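Local coordinates for lysozyme M1 (Streptomyces coelicolor, PDB 1JFX), which hydrolyses the beta-1,4 linkages between N-acetylmuramic acid and N-acetylglucosamine in bacterial peptidoglycan, here as its family 25 lysozyme barrel, at residues Gly4-Asp9 against Arg199-Gly204; Pro159-His164 against Phe181-Ala186; Ile17-Val22 against Ala55-Gly60; Thr92-Leu97 against Leu210-Asn215. All coordinates share one frame; numbering follows the deposited sequence.

Contact 1 (Gly4-Asp9 against Arg199-Gly204); sequences GVQGID and RNKFNG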
loop_
_atom_site.group_PDB
_atom_site.type_symbol
_atom_site.label_atom_id
_atom_site.label_comp_id
_atom_site.label_asym_id
_atom_site.label_seq_id
_atom_site.Cartn_x
_atom_site.Cartn_y
_atom_site.Cartn_z
ATOM N N GLY A 4 3.725 -8.311 -17.409
ATOM C CA GLY A 4 3.001 -7.056 -17.441
ATOM C C GLY A 4 3.631 -5.956 -16.602
ATOM O O GLY A 4 4.855 -5.925 -16.403
ATOM N N VAL A 5 2.784 -5.049 -16.121
ATOM C CA VAL A 5 3.224 -3.912 -15.320
ATOM C C VAL A 5 3.707 -4.401 -13.943
ATOM O O VAL A 5 2.977 -5.065 -13.206
ATOM C CB VAL A 5 2.077 -2.879 -15.186
ATOM C CG1 VAL A 5 2.504 -1.736 -14.260
ATOM C CG2 VAL A 5 1.716 -2.318 -16.585
ATOM N N GLN A 6 4.945 -4.046 -13.611
ATOM C CA GLN A 6 5.599 -4.506 -12.381
ATOM C C GLN A 6 6.080 -3.380 -11.483
ATOM O O GLN A 6 6.346 -2.276 -11.949
ATOM C CB GLN A 6 6.810 -5.364 -12.767
ATOM C CG GLN A 6 6.458 -6.682 -13.433
ATOM C CD GLN A 6 5.970 -7.698 -12.427
ATOM O OE1 GLN A 6 6.612 -7.921 -11.386
ATOM N NE2 GLN A 6 4.830 -8.333 -12.726
ATOM N N GLY A 7 6.211 -3.676 -10.193
ATOM C CA GLY A 7 6.693 -2.661 -9.267
ATOM C C GLY A 7 7.282 -3.284 -8.023
ATOM O O GLY A 7 7.393 -4.513 -7.920
ATOM N N ILE A 8 7.672 -2.441 -7.079
ATOM C CA ILE A 8 8.215 -2.920 -5.811
ATOM C C ILE A 8 7.646 -2.079 -4.690
ATOM O O ILE A 8 6.938 -1.107 -4.933
ATOM C CB ILE A 8 9.765 -2.791 -5.746
ATOM C CG1 ILE A 8 10.189 -1.323 -5.903
ATOM C CG2 ILE A 8 10.422 -3.664 -6.827
ATOM C CD1 ILE A 8 11.696 -1.094 -5.686
ATOM N N ASP A 9 7.892 -2.491 -3.455
ATOM C CA ASP A 9 7.507 -1.667 -2.308
ATOM C C ASP A 9 8.693 -1.805 -1.377
ATOM O O ASP A 9 9.349 -2.859 -1.327
ATOM C CB ASP A 9 6.180 -2.080 -1.650
ATOM C CG ASP A 9 6.203 -3.472 -1.066
ATOM O OD1 ASP A 9 6.679 -3.659 0.084
ATOM O OD2 ASP A 9 5.725 -4.378 -1.773
ATOM N N ARG A 199 8.166 -7.680 -4.394
ATOM C CA ARG A 199 7.794 -7.452 -5.790
ATOM C C ARG A 199 6.285 -7.504 -5.943
ATOM O O ARG A 199 5.607 -8.360 -5.359
ATOM C CB ARG A 199 8.448 -8.484 -6.716
ATOM C CG ARG A 199 9.981 -8.418 -6.710
ATOM C CD ARG A 199 10.588 -9.163 -7.896
ATOM N NE ARG A 199 10.127 -8.589 -9.159
ATOM C CZ ARG A 199 10.481 -9.040 -10.359
ATOM N NH1 ARG A 199 11.310 -10.071 -10.457
ATOM N NH2 ARG A 199 9.984 -8.475 -11.461
ATOM N N ASN A 200 5.772 -6.586 -6.753
ATOM C CA ASN A 200 4.336 -6.456 -6.987
ATOM C C ASN A 200 3.987 -6.434 -8.454
ATOM O O ASN A 200 4.788 -6.000 -9.297
ATOM C CB ASN A 200 3.849 -5.140 -6.397
ATOM C CG ASN A 200 4.105 -5.058 -4.926
ATOM O OD1 ASN A 200 3.454 -5.742 -4.144
ATOM N ND2 ASN A 200 5.083 -4.246 -4.534
ATOM N N LYS A 201 2.772 -6.891 -8.743
ATOM C CA LYS A 201 2.231 -6.859 -10.095
ATOM C C LYS A 201 0.995 -5.941 -10.026
ATOM O O LYS A 201 0.307 -5.888 -8.996
ATOM C CB LYS A 201 1.800 -8.269 -10.521
ATOM C CG LYS A 201 1.202 -8.340 -11.916
ATOM C CD LYS A 201 0.982 -9.794 -12.313
ATOM C CE LYS A 201 0.099 -9.929 -13.546
ATOM N NZ LYS A 201 0.713 -9.353 -14.783
ATOM N N PHE A 202 0.744 -5.190 -11.099
ATOM C CA PHE A 202 -0.434 -4.320 -11.179
ATOM C C PHE A 202 -1.409 -5.007 -12.133
ATOM O O PHE A 202 -1.002 -5.476 -13.198
ATOM C CB PHE A 202 -0.055 -2.936 -11.723
ATOM C CG PHE A 202 -1.242 -2.082 -12.094
ATOM C CD1 PHE A 202 -2.034 -1.485 -11.106
ATOM C CD2 PHE A 202 -1.569 -1.876 -13.435
ATOM C CE1 PHE A 202 -3.143 -0.688 -11.451
ATOM C CE2 PHE A 202 -2.675 -1.081 -13.792
ATOM C CZ PHE A 202 -3.461 -0.488 -12.794
ATOM N N ASN A 203 -2.686 -5.061 -11.763
ATOM C CA ASN A 203 -3.678 -5.745 -12.589
ATOM C C ASN A 203 -4.230 -4.824 -13.666
ATOM O O ASN A 203 -5.351 -4.323 -13.562
ATOM C CB ASN A 203 -4.811 -6.269 -11.699
ATOM C CG ASN A 203 -5.612 -7.380 -12.360
ATOM O OD1 ASN A 203 -5.345 -7.758 -13.499
ATOM N ND2 ASN A 203 -6.597 -7.909 -11.643
ATOM N N GLY A 204 -3.439 -4.609 -14.710
ATOM C CA GLY A 204 -3.882 -3.732 -15.779
ATOM C C GLY A 204 -2.738 -3.175 -16.601
ATOM O O GLY A 204 -1.567 -3.436 -16.336
HETATM O O HOH W 1 0.111 -5.281 -17.418
HETATM O O HOH W 2 0.788 -6.637 -14.761
HETATM O O HOH W 3 8.231 -6.583 -9.649
#
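Asp9 OD2 is gripped by two amides. Asn200 ND2 donates to it across the contact at 2.8 Å, and Gln183 NE2 of the neighbouring strand donates as well. The Asn200 bond is nearly straight, 169° at the hydrogen. It meets the anti lone pair of OD2, and OD2 lies in the amide plane of Asn200. Asp9 CG sits between the backbone N and the carbonyl carbon (chi1 63°), which puts Asp9 CG 3.7 Å from Asn200 ND2. The other end of that amide, Asn200 OD1, accepts from Trp161 NE1, which should help fix its rotation.

The backbones pair antiparallel. Gly7 and Asn200 form a hydrogen-bonded pair, with both N-to-O distances, Gly7 N to Asn200 O and Asn200 N to Gly7 O, at 2.9 Å. Phe202 N donates to Val5 O at 3.1 Å.

On the face of Gln6, Ile8, Arg199 and Lys201, one water joins three groups. It donates to Gln6 OE1 and Gly7 O and accepts from Arg199 NE, lying in the guanidinium plane. Gln6 OE1 also bonds Tyr184 OH. The Gln6 amide and the guanidinium are almost perpendicular, at 88°. Lys201 NZ reaches another water at 2.7 Å and also donates to Ser3 O.

Val5 CG1 lies 3.8 Å from Phe202 CB, the two side chains pointing the same way. Here the first strand of the barrel meets the last, strand 196-202, antiparallel. Asp9, a predicted active-site residue, stands at the end of this seam.

Contact 2 (Pro159-His164 against Phe181-Ala186); sequences PFWVAH and FWQYSA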
loop_
_atom_site.group_PDB
_atom_site.type_symbol
_atom_site.label_atom_id
_atom_site.label_comp_id
_atom_site.label_asym_id
_atom_site.label_seq_id
_atom_site.Cartn_x
_atom_site.Cartn_y
_atom_site.Cartn_z
ATOM N N PRO A 159 -9.350 0.138 -3.565
ATOM C CA PRO A 159 -8.709 -0.826 -4.469
ATOM C C PRO A 159 -8.003 -1.813 -3.520
ATOM O O PRO A 159 -7.585 -1.436 -2.414
ATOM C CB PRO A 159 -7.697 0.024 -5.235
ATOM C CG PRO A 159 -8.351 1.382 -5.274
ATOM C CD PRO A 159 -8.965 1.529 -3.902
ATOM N N PHE A 160 -7.842 -3.061 -3.951
ATOM C CA PHE A 160 -7.235 -4.087 -3.106
ATOM C C PHE A 160 -5.813 -4.464 -3.515
ATOM O O PHE A 160 -5.560 -4.814 -4.665
ATOM C CB PHE A 160 -8.167 -5.322 -3.150
ATOM C CG PHE A 160 -7.706 -6.509 -2.337
ATOM C CD1 PHE A 160 -7.290 -6.365 -1.017
ATOM C CD2 PHE A 160 -7.782 -7.792 -2.879
ATOM C CE1 PHE A 160 -6.961 -7.490 -0.247
ATOM C CE2 PHE A 160 -7.457 -8.926 -2.116
ATOM C CZ PHE A 160 -7.048 -8.773 -0.801
ATOM N N TRP A 161 -4.882 -4.364 -2.568
ATOM C CA TRP A 161 -3.494 -4.760 -2.806
ATOM C C TRP A 161 -3.308 -6.007 -1.937
ATOM O O TRP A 161 -3.185 -5.930 -0.715
ATOM C CB TRP A 161 -2.540 -3.643 -2.389
ATOM C CG TRP A 161 -1.084 -3.989 -2.517
ATOM C CD1 TRP A 161 -0.537 -5.119 -3.061
ATOM C CD2 TRP A 161 0.009 -3.191 -2.062
ATOM N NE1 TRP A 161 0.839 -5.072 -2.970
ATOM C CE2 TRP A 161 1.197 -3.896 -2.355
ATOM C CE3 TRP A 161 0.094 -1.943 -1.424
ATOM C CZ2 TRP A 161 2.464 -3.394 -2.032
ATOM C CZ3 TRP A 161 1.348 -1.441 -1.099
ATOM C CH2 TRP A 161 2.520 -2.165 -1.402
ATOM N N VAL A 162 -3.310 -7.165 -2.586
ATOM C CA VAL A 162 -3.220 -8.432 -1.876
ATOM C C VAL A 162 -1.809 -8.953 -1.719
ATOM O O VAL A 162 -1.036 -8.965 -2.670
ATOM C CB VAL A 162 -4.095 -9.505 -2.585
ATOM C CG1 VAL A 162 -3.706 -9.634 -4.046
ATOM C CG2 VAL A 162 -3.978 -10.847 -1.858
ATOM N N ALA A 163 -1.482 -9.372 -0.500
ATOM C CA ALA A 163 -0.172 -9.952 -0.237
ATOM C C ALA A 163 -0.374 -11.463 -0.245
ATOM O O ALA A 163 -1.087 -11.989 0.598
ATOM C CB ALA A 163 0.355 -9.500 1.132
ATOM N N HIS A 164 0.223 -12.149 -1.214
ATOM C CA HIS A 164 0.108 -13.604 -1.294
ATOM C C HIS A 164 1.335 -14.085 -2.042
ATOM O O HIS A 164 1.390 -14.095 -3.285
ATOM C CB HIS A 164 -1.176 -14.018 -2.015
ATOM C CG HIS A 164 -1.527 -15.451 -1.797
ATOM N ND1 HIS A 164 -2.729 -16.003 -2.192
ATOM C CD2 HIS A 164 -0.833 -16.443 -1.193
ATOM C CE1 HIS A 164 -2.759 -17.276 -1.833
ATOM N NE2 HIS A 164 -1.621 -17.569 -1.226
ATOM N N PHE A 181 -3.372 -4.503 -6.959
ATOM C CA PHE A 181 -1.931 -4.766 -6.846
ATOM C C PHE A 181 -1.809 -6.112 -6.156
ATOM O O PHE A 181 -2.694 -6.508 -5.389
ATOM C CB PHE A 181 -1.219 -3.710 -5.992
ATOM C CG PHE A 181 -1.147 -2.359 -6.637
ATOM C CD1 PHE A 181 -0.203 -2.099 -7.627
ATOM C CD2 PHE A 181 -2.003 -1.347 -6.242
ATOM C CE1 PHE A 181 -0.112 -0.847 -8.211
ATOM C CE2 PHE A 181 -1.919 -0.078 -6.824
ATOM C CZ PHE A 181 -0.980 0.173 -7.803
ATOM N N TRP A 182 -0.713 -6.819 -6.420
ATOM C CA TRP A 182 -0.496 -8.112 -5.790
ATOM C C TRP A 182 0.982 -8.267 -5.445
ATOM O O TRP A 182 1.846 -8.220 -6.321
ATOM C CB TRP A 182 -0.968 -9.231 -6.730
ATOM C CG TRP A 182 -0.491 -10.622 -6.402
ATOM C CD1 TRP A 182 -0.238 -11.157 -5.163
ATOM C CD2 TRP A 182 -0.210 -11.656 -7.353
ATOM N NE1 TRP A 182 0.186 -12.468 -5.298
ATOM C CE2 TRP A 182 0.210 -12.792 -6.630
ATOM C CE3 TRP A 182 -0.272 -11.727 -8.752
ATOM C CZ2 TRP A 182 0.571 -13.989 -7.260
ATOM C CZ3 TRP A 182 0.085 -12.915 -9.377
ATOM C CH2 TRP A 182 0.505 -14.027 -8.628
ATOM N N GLN A 183 1.264 -8.412 -4.151
ATOM C CA GLN A 183 2.639 -8.608 -3.691
ATOM C C GLN A 183 2.839 -10.121 -3.736
ATOM O O GLN A 183 2.274 -10.847 -2.915
ATOM C CB GLN A 183 2.794 -8.101 -2.261
ATOM C CG GLN A 183 4.242 -8.005 -1.787
ATOM C CD GLN A 183 4.281 -7.590 -0.342
ATOM O OE1 GLN A 183 3.880 -8.360 0.536
ATOM N NE2 GLN A 183 4.724 -6.357 -0.078
ATOM N N TYR A 184 3.653 -10.586 -4.682
ATOM C CA TYR A 184 3.856 -12.023 -4.878
ATOM C C TYR A 184 5.169 -12.582 -4.375
ATOM O O TYR A 184 5.397 -13.797 -4.428
ATOM C CB TYR A 184 3.674 -12.367 -6.365
ATOM C CG TYR A 184 4.656 -11.688 -7.295
ATOM C CD1 TYR A 184 5.903 -12.249 -7.539
ATOM C CD2 TYR A 184 4.337 -10.476 -7.924
ATOM C CE1 TYR A 184 6.815 -11.633 -8.380
ATOM C CE2 TYR A 184 5.255 -9.843 -8.779
ATOM C CZ TYR A 184 6.492 -10.440 -8.995
ATOM O OH TYR A 184 7.413 -9.881 -9.834
ATOM N N SER A 185 6.038 -11.704 -3.895
ATOM C CA SER A 185 7.313 -12.137 -3.345
ATOM C C SER A 185 7.879 -11.099 -2.402
ATOM O O SER A 185 7.682 -9.902 -2.607
ATOM C CB SER A 185 8.334 -12.376 -4.453
ATOM O OG SER A 185 9.587 -12.764 -3.900
ATOM N N ALA A 186 8.571 -11.573 -1.369
ATOM C CA ALA A 186 9.233 -10.692 -0.425
ATOM C C ALA A 186 10.729 -10.966 -0.522
ATOM O O ALA A 186 11.518 -10.397 0.234
ATOM C CB ALA A 186 8.742 -10.963 1.002
#
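Trp161 CG lies anti to the backbone N (chi1 176°), while Phe181 CG lies beside its own backbone N (chi1 -69°). Both side chains leave the same face of the sheet, and Trp161 CG comes to 3.5 Å from Phe181 CB. The edge of the Phe181 ring faces the indole, a T-shaped stack. The five-membered ring of Trp161 and the Phe181 ring have centroids 5.7 Å apart and planes at 62°. Phe181 CB lies over the indole face, a CH-pi contact 3.7 Å from the centroid of the five-membered ring. Gln183 N sits at the indole edge, in plane. Trp161 NE1 is taken by Asn200 of strand 196-202.

Val162 and Trp182 occupy the other face of the sheet. Val162 CG1 touches Trp182 CB at 3.9 Å, side by side. The Trp182 indole lies alongside the end of the ladder. Its NE1 donates to His164 O at 2.9 Å, with the oxygen close to the ring plane. Tyr184 CB lies over one face of this indole.

The backbone ladder is parallel. Val162 gives its N to Phe181 O at 2.9 Å and takes Gln183 N on its O at 2.8 Å. Phe181 N to Phe160 O and His164 N to Gln183 O extend the ladder at its two ends.

Gln183 leaves the ladder on the Trp161 face. Its OE1 accepts from Tyr138 OH and Trp165 NE1, and its amide lies by Asp9. These are adjacent parallel strands of the beta/alpha barrel, with no helix between them in the chain. Parallel strand 136-139 flanks 160-163, and antiparallel strand 196-202 flanks 181-185.

Contact 3 (Ile17-Val22 against Ala55-Gly60); sequences INWSSV and AGIIRG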
loop_
_atom_site.group_PDB
_atom_site.type_symbol
_atom_site.label_atom_id
_atom_site.label_comp_id
_atom_site.label_asym_id
_atom_site.label_seq_id
_atom_site.Cartn_x
_atom_site.Cartn_y
_atom_site.Cartn_z
ATOM N N ILE A 17 18.726 3.092 -1.788
ATOM C CA ILE A 17 18.245 2.592 -3.075
ATOM C C ILE A 17 18.614 3.495 -4.244
ATOM O O ILE A 17 18.489 4.718 -4.155
ATOM C CB ILE A 17 16.707 2.473 -3.051
ATOM C CG1 ILE A 17 16.280 1.487 -1.961
ATOM C CG2 ILE A 17 16.180 2.034 -4.440
ATOM C CD1 ILE A 17 14.739 1.423 -1.770
ATOM N N ASN A 18 19.087 2.894 -5.332
ATOM C CA ASN A 18 19.398 3.668 -6.529
ATOM C C ASN A 18 18.158 3.532 -7.409
ATOM O O ASN A 18 17.980 2.520 -8.105
ATOM C CB ASN A 18 20.615 3.108 -7.265
ATOM C CG ASN A 18 20.996 3.961 -8.455
ATOM O OD1 ASN A 18 20.133 4.533 -9.107
ATOM N ND2 ASN A 18 22.287 4.050 -8.742
ATOM N N TRP A 19 17.290 4.538 -7.365
ATOM C CA TRP A 19 16.054 4.475 -8.130
ATOM C C TRP A 19 16.195 4.511 -9.642
ATOM O O TRP A 19 15.322 4.003 -10.351
ATOM C CB TRP A 19 15.079 5.551 -7.634
ATOM C CG TRP A 19 14.591 5.252 -6.241
ATOM C CD1 TRP A 19 15.138 5.673 -5.063
ATOM C CD2 TRP A 19 13.480 4.416 -5.891
ATOM N NE1 TRP A 19 14.435 5.147 -3.993
ATOM C CE2 TRP A 19 13.411 4.376 -4.479
ATOM C CE3 TRP A 19 12.533 3.693 -6.637
ATOM C CZ2 TRP A 19 12.435 3.644 -3.797
ATOM C CZ3 TRP A 19 11.561 2.962 -5.960
ATOM C CH2 TRP A 19 11.518 2.944 -4.552
ATOM N N SER A 20 17.280 5.079 -10.161
ATOM C CA SER A 20 17.437 5.064 -11.608
ATOM C C SER A 20 17.649 3.605 -12.018
ATOM O O SER A 20 17.228 3.182 -13.096
ATOM C CB SER A 20 18.616 5.949 -12.060
ATOM O OG SER A 20 19.870 5.466 -11.611
ATOM N N SER A 21 18.290 2.827 -11.149
ATOM C CA SER A 21 18.498 1.417 -11.452
ATOM C C SER A 21 17.209 0.628 -11.356
ATOM O O SER A 21 17.007 -0.333 -12.114
ATOM C CB SER A 21 19.546 0.819 -10.521
ATOM O OG SER A 21 20.800 1.394 -10.823
ATOM N N VAL A 22 16.338 1.022 -10.432
ATOM C CA VAL A 22 15.050 0.336 -10.269
ATOM C C VAL A 22 14.236 0.553 -11.547
ATOM O O VAL A 22 13.600 -0.365 -12.069
ATOM C CB VAL A 22 14.273 0.892 -9.045
ATOM C CG1 VAL A 22 12.843 0.341 -9.024
ATOM C CG2 VAL A 22 14.997 0.508 -7.762
ATOM N N ALA A 55 13.349 9.549 -10.805
ATOM C CA ALA A 55 13.727 8.471 -11.716
ATOM C C ALA A 55 12.608 8.104 -12.682
ATOM O O ALA A 55 12.809 7.284 -13.577
ATOM C CB ALA A 55 14.131 7.240 -10.921
ATOM N N GLY A 56 11.431 8.691 -12.484
ATOM C CA GLY A 56 10.312 8.414 -13.365
ATOM C C GLY A 56 9.421 7.264 -12.935
ATOM O O GLY A 56 8.616 6.772 -13.727
ATOM N N ILE A 57 9.566 6.840 -11.684
ATOM C CA ILE A 57 8.752 5.758 -11.133
ATOM C C ILE A 57 7.432 6.365 -10.634
ATOM O O ILE A 57 7.432 7.417 -9.985
ATOM C CB ILE A 57 9.490 5.078 -9.934
ATOM C CG1 ILE A 57 10.742 4.331 -10.416
ATOM C CG2 ILE A 57 8.549 4.122 -9.208
ATOM C CD1 ILE A 57 10.443 3.083 -11.262
ATOM N N ILE A 58 6.306 5.737 -10.969
ATOM C CA ILE A 58 4.995 6.192 -10.487
ATOM C C ILE A 58 4.992 5.633 -9.064
ATOM O O ILE A 58 5.009 4.424 -8.863
ATOM C CB ILE A 58 3.857 5.596 -11.347
ATOM C CG1 ILE A 58 3.954 6.164 -12.770
ATOM C CG2 ILE A 58 2.504 5.928 -10.746
ATOM C CD1 ILE A 58 3.018 5.500 -13.761
ATOM N N ARG A 59 4.984 6.514 -8.073
ATOM C CA ARG A 59 5.116 6.071 -6.697
ATOM C C ARG A 59 4.127 6.631 -5.709
ATOM O O ARG A 59 3.605 7.727 -5.901
ATOM C CB ARG A 59 6.530 6.407 -6.228
ATOM C CG ARG A 59 6.900 7.898 -6.374
ATOM C CD ARG A 59 6.634 8.635 -5.082
ATOM N NE ARG A 59 7.041 10.044 -5.140
ATOM C CZ ARG A 59 6.279 11.023 -5.620
ATOM N NH1 ARG A 59 5.074 10.747 -6.102
ATOM N NH2 ARG A 59 6.687 12.288 -5.546
ATOM N N GLY A 60 3.895 5.866 -4.645
ATOM C CA GLY A 60 2.975 6.284 -3.597
ATOM C C GLY A 60 3.549 5.920 -2.237
ATOM O O GLY A 60 4.606 5.289 -2.150
#
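Ile57 comes obliquely to the six-membered ring of the Trp19 indole, with Ile57 CG1 4.2 Å from Trp19 CE3. Ile17 CG2 lies on one face of the indole, 3.5 Å above the plane and offset toward the rim. The indole NE1 donates to Asn48 OD1 on helix 45-54.

The methyl of Ala55 packs on the start of helix 19-24. Ala55 CB is 3.5 Å from Trp19 O and 3.8 Å from Trp19 CB. One turn further along, Val22 CG1 meets Ile57 CD1 at 4.3 Å.

Each helix end here is finished in its own way. Asn18 is the N-cap of helix 19-24, and its OD1 accepts from Ser21 N at 3.2 Å and weakly from Ser20 N. Gly56 closes helix 45-54 in a Schellman motif, with the positive phi that suits glycine. So the helix after strand 6-10 packs on the turn between helix 45-54 and strand 58-64, in the outer layer of the beta/alpha barrel. Ile8 and Ala30, on two barrel strands, also touch Trp19.

No polar bond joins the two segments, which bury 184 Å². Methyl and ring carbons do the packing, with Ala55 CB also against the Trp19 carbonyl. The contact therefore rests on shape and exclusion of water.

Contact 4 (Thr92-Leu97 against Leu210-Asn215); sequences TLPGVL and LALANN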
loop_
_atom_site.group_PDB
_atom_site.type_symbol
_atom_site.label_atom_id
_atom_site.label_comp_id
_atom_site.label_asym_id
_atom_site.label_seq_id
_atom_site.Cartn_x
_atom_site.Cartn_y
_atom_site.Cartn_z
ATOM N N THR A 92 2.190 10.100 -8.942
ATOM C CA THR A 92 1.842 9.885 -7.545
ATOM C C THR A 92 0.625 8.994 -7.395
ATOM O O THR A 92 -0.457 9.321 -7.876
ATOM C CB THR A 92 1.565 11.221 -6.855
ATOM O OG1 THR A 92 2.678 12.089 -7.077
ATOM C CG2 THR A 92 1.386 11.025 -5.344
ATOM N N LEU A 93 0.815 7.855 -6.741
ATOM C CA LEU A 93 -0.290 6.924 -6.530
ATOM C C LEU A 93 -1.086 7.275 -5.280
ATOM O O LEU A 93 -0.593 7.971 -4.392
ATOM C CB LEU A 93 0.255 5.501 -6.363
ATOM C CG LEU A 93 0.858 4.859 -7.617
ATOM C CD1 LEU A 93 1.674 3.617 -7.242
ATOM C CD2 LEU A 93 -0.257 4.520 -8.600
ATOM N N PRO A 94 -2.344 6.806 -5.202
ATOM C CA PRO A 94 -3.133 7.092 -4.007
ATOM C C PRO A 94 -2.461 6.320 -2.855
ATOM O O PRO A 94 -1.874 5.252 -3.075
ATOM C CB PRO A 94 -4.522 6.539 -4.357
ATOM C CG PRO A 94 -4.239 5.472 -5.390
ATOM C CD PRO A 94 -3.136 6.087 -6.216
ATOM N N GLY A 95 -2.536 6.868 -1.647
ATOM C CA GLY A 95 -1.923 6.229 -0.491
ATOM C C GLY A 95 -2.485 4.866 -0.150
ATOM O O GLY A 95 -3.596 4.521 -0.540
ATOM N N VAL A 96 -1.704 4.111 0.614
ATOM C CA VAL A 96 -2.055 2.761 1.021
ATOM C C VAL A 96 -2.207 2.590 2.518
ATOM O O VAL A 96 -1.396 3.095 3.287
ATOM C CB VAL A 96 -0.971 1.764 0.544
ATOM C CG1 VAL A 96 -1.098 0.416 1.268
ATOM C CG2 VAL A 96 -1.129 1.520 -0.962
ATOM N N LEU A 97 -3.264 1.884 2.911
ATOM C CA LEU A 97 -3.502 1.542 4.309
ATOM C C LEU A 97 -3.014 0.101 4.410
ATOM O O LEU A 97 -3.636 -0.798 3.858
ATOM C CB LEU A 97 -4.996 1.605 4.657
ATOM C CG LEU A 97 -5.343 0.991 6.025
ATOM C CD1 LEU A 97 -4.631 1.752 7.153
ATOM C CD2 LEU A 97 -6.854 0.997 6.237
ATOM N N LEU A 210 -1.428 4.659 -14.846
ATOM C CA LEU A 210 -1.318 6.119 -14.886
ATOM C C LEU A 210 -2.660 6.756 -14.525
ATOM O O LEU A 210 -2.716 7.789 -13.839
ATOM C CB LEU A 210 -0.859 6.582 -16.280
ATOM C CG LEU A 210 -0.646 8.087 -16.462
ATOM C CD1 LEU A 210 0.498 8.574 -15.570
ATOM C CD2 LEU A 210 -0.339 8.381 -17.930
ATOM N N ALA A 211 -3.746 6.151 -14.998
ATOM C CA ALA A 211 -5.083 6.640 -14.691
ATOM C C ALA A 211 -5.335 6.546 -13.184
ATOM O O ALA A 211 -5.972 7.424 -12.600
ATOM C CB ALA A 211 -6.119 5.821 -15.444
ATOM N N LEU A 212 -4.847 5.482 -12.549
ATOM C CA LEU A 212 -5.024 5.337 -11.103
ATOM C C LEU A 212 -4.224 6.438 -10.396
ATOM O O LEU A 212 -4.700 7.068 -9.440
ATOM C CB LEU A 212 -4.543 3.949 -10.633
ATOM C CG LEU A 212 -4.624 3.705 -9.123
ATOM C CD1 LEU A 212 -6.068 3.838 -8.647
ATOM C CD2 LEU A 212 -4.073 2.315 -8.811
ATOM N N ALA A 213 -3.007 6.680 -10.876
ATOM C CA ALA A 213 -2.169 7.726 -10.290
ATOM C C ALA A 213 -2.825 9.100 -10.451
ATOM O O ALA A 213 -2.871 9.884 -9.506
ATOM C CB ALA A 213 -0.784 7.733 -10.950
ATOM N N ASN A 214 -3.353 9.390 -11.637
ATOM C CA ASN A 214 -3.956 10.703 -11.877
ATOM C C ASN A 214 -5.420 10.871 -11.500
ATOM O O ASN A 214 -5.955 11.967 -11.636
ATOM C CB ASN A 214 -3.779 11.127 -13.343
ATOM C CG ASN A 214 -2.326 11.371 -13.707
ATOM O OD1 ASN A 214 -1.489 11.644 -12.838
ATOM N ND2 ASN A 214 -2.022 11.301 -14.996
ATOM N N ASN A 215 -6.051 9.800 -11.028
ATOM C CA ASN A 215 -7.459 9.817 -10.624
ATOM C C ASN A 215 -8.365 10.068 -11.815
ATOM O O ASN A 215 -9.297 10.866 -11.738
ATOM C CB ASN A 215 -7.729 10.886 -9.544
ATOM C CG ASN A 215 -9.028 10.622 -8.768
ATOM O OD1 ASN A 215 -9.522 11.482 -8.022
ATOM N ND2 ASN A 215 -9.564 9.425 -8.917
HETATM O O HOH W 4 -0.337 11.406 -10.143
#
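Ala213 and Leu212 of helix 206-214 meet Leu93 and Pro94 at small apolar contacts. Leu93 CD2 lies 4.0 Å from Ala213 CB. Pro94 CD and CG lie against Leu212, with Pro94 CD 4.0 Å from Leu212 CG. The two side chains cross at about a right angle. Pro94 CD also comes to 3.7 Å from Leu212 O. Leu212 CG is anti to the backbone N (chi1 177°), which puts CG beside the proline ring.

Beside these lies a polar patch. Thr92 O and Ala213 O approach to 3.0 Å, two acceptors that cannot bond each other. Trp86 NE1 donates to both, which probably offsets their repulsion. Arg133 adds to the helix end, its NH2 donating to Leu212 O and its NH1 more weakly to Ala213 O. A positive charge there would suit the last carbonyls of a helix, whose C-terminal end carries partial negative charge. One water spans the two segments, accepting from Thr92 N at 3.1 Å and lying 2.9 Å from Asn214 OD1. Asn214 OD1 also accepts from Asn90 N.

Further out, Thr92 OG1 bonds Asp89 OD1 and Arg59 NH1. Leu93 and Ala213 both touch Ile58 of strand 58-64, and Tyr31 OH bonds Pro94 O. The helix leaves helical geometry at Asn215, which has positive phi. Thus the last helix packs against the chain entering strand 96-98. It also touches Val5 and Phe181, near the starts of strands 6-10 and 181-185. It lies where the parallel strands begin, at that end of the family 25 beta/alpha barrel.

Contacts 1 and 2 are strand pairings in one curled sheet, and strands 196-202 and 181-185 are neighbours in it. They carry backbone ladders, antiparallel in contact 1 and parallel in contact 2. They meet at Asp9, held from both. Contacts 3 and 4 instead pack a helix against the chain leading into a strand, with less buried area. Contact 3 has no polar bond across it, whereas contact 4 adds a water and two close carbonyl oxygens that share a donor. Contacts 2, 3 and 4 are buried, and contact 1 only partly. Arg59 and Ile58 tie contact 3 to contact 4. Leu212 reaches Phe202 of contact 1 and Phe181 of contact 2.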